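Side-chain contact in aminotransferase TlmJ (Streptoalloteichus hindustanus, PDB 5UID), which is a pyridoxal-phosphate-dependent aminotransferase of the DegT/DnrJ/EryC1 family, probably acting in natural-product biosynthesis: residues L65-S68 with M69-L72. Sequence-based numbering, arbitrary orientation.
Sequences LFLS and MELL
M69 N donates to L65 O at 3.2 Å, the first of four i to i+4 backbone hydrogen bonds that join these two successive pieces of one α-helix. E70 N to F66 O and L72 N to S68 O follow, and the bond from L71 N to L67 O, at 2.7 Å, is the shortest of the four. L65 O carries a second load: S68 OG donates to it over 2.7 Å, arriving from the same face of the carbonyl plane as M69 N. The serine hydroxyl reaches back this far because chi1 of 68° sets OG between the backbone N and the carbonyl carbon, so the buried hydroxyl spends its proton on a carbonyl of its own helix.

Helix 61-72 belongs to the large α/β domain of a fold-type I aminotransferase, packed against the central sheet, with helices 88-95 and 202-212 as neighbours. S68, M69 and L72 rest on V156 of strand 155-158, while L67 and L71 meet L211 of helix 202-212.

Van der Waals contacts of carbon atoms with oxygens supplement the bonds. The M69 chain, bent at chi2 and chi3, curls back until its terminal CE lies 3.5 Å from S68 OG, and its CG passes 3.6 Å from L65 O. With an alanine in place of S68, L65 O would probably lose its second donor and the selenomethionine methyl would be less closely packed on that side.

On another face, the side chains of L67 and E70 pass obliquely, L67 CD2 touching E70 OE1 at 3.7 Å. The extended glutamate lays CG against F66 O at 3.2 Å and carries its carboxylate on to R243 of the same chain, whose NH1 forms a salt bridge with OE2; R243 of the second subunit packs on F66.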
# COMPACT_ATOMS: atom_id res chain seq x y z
N LEU A 65 0.09 4.22 -10.52
CA LEU A 65 0.10 5.47 -11.28
C LEU A 65 1.26 6.36 -10.86
O LEU A 65 1.94 6.94 -11.72
CB LEU A 65 -1.24 6.20 -11.11
CG LEU A 65 -2.46 5.57 -11.79
CD1 LEU A 65 -3.75 6.17 -11.24
CD2 LEU A 65 -2.40 5.75 -13.30
N PHE A 66 1.50 6.48 -9.55
CA PHE A 66 2.65 7.25 -9.08
C PHE A 66 3.96 6.67 -9.59
O PHE A 66 4.86 7.42 -10.00
CB PHE A 66 2.66 7.30 -7.55
CG PHE A 66 1.90 8.46 -6.97
CD1 PHE A 66 0.51 8.45 -6.93
CD2 PHE A 66 2.57 9.55 -6.43
CE1 PHE A 66 -0.19 9.52 -6.39
CE2 PHE A 66 1.88 10.61 -5.89
CZ PHE A 66 0.50 10.60 -5.87
N LEU A 67 4.08 5.34 -9.58
CA LEU A 67 5.32 4.71 -10.05
C LEU A 67 5.55 5.00 -11.53
O LEU A 67 6.69 5.26 -11.95
CB LEU A 67 5.27 3.21 -9.80
CG LEU A 67 5.41 2.73 -8.36
CD1 LEU A 67 5.20 1.23 -8.27
CD2 LEU A 67 6.76 3.13 -7.79
N SER A 68 4.49 4.95 -12.34
CA SER A 68 4.66 5.16 -13.78
C SER A 68 5.16 6.56 -14.08
O SER A 68 6.02 6.75 -14.95
CB SER A 68 3.35 4.88 -14.51
OG SER A 68 2.37 5.85 -14.19
N MSE A 69 4.66 7.56 -13.35
CA MSE A 69 5.12 8.93 -13.53
C MSE A 69 6.57 9.07 -13.08
O MSE A 69 7.32 9.89 -13.61
CB MSE A 69 4.23 9.91 -12.77
CG MSE A 69 2.80 10.00 -13.31
SE MSE A 69 2.72 10.51 -15.20
CE MSE A 69 1.93 8.88 -15.91
N GLU A 70 6.97 8.27 -12.08
CA GLU A 70 8.36 8.26 -11.66
C GLU A 70 9.25 7.59 -12.71
O GLU A 70 10.29 8.13 -13.08
CB GLU A 70 8.50 7.54 -10.31
CG GLU A 70 7.86 8.28 -9.14
CD GLU A 70 7.88 7.47 -7.86
OE1 GLU A 70 8.55 6.41 -7.83
OE2 GLU A 70 7.23 7.88 -6.88
N LEU A 71 8.83 6.42 -13.20
CA LEU A 71 9.64 5.69 -14.17
C LEU A 71 9.79 6.47 -15.47
O LEU A 71 10.84 6.43 -16.11
CB LEU A 71 9.03 4.32 -14.42
CG LEU A 71 9.03 3.37 -13.22
CD1 LEU A 71 8.13 2.18 -13.48
CD2 LEU A 71 10.45 2.91 -12.92
N LEU A 72 8.74 7.19 -15.88
CA LEU A 72 8.80 7.97 -17.10
C LEU A 72 9.63 9.23 -16.94
O LEU A 72 10.01 9.85 -17.94
CB LEU A 72 7.39 8.32 -17.58
CG LEU A 72 6.54 7.16 -18.09
CD1 LEU A 72 5.13 7.62 -18.39
CD2 LEU A 72 7.17 6.53 -19.32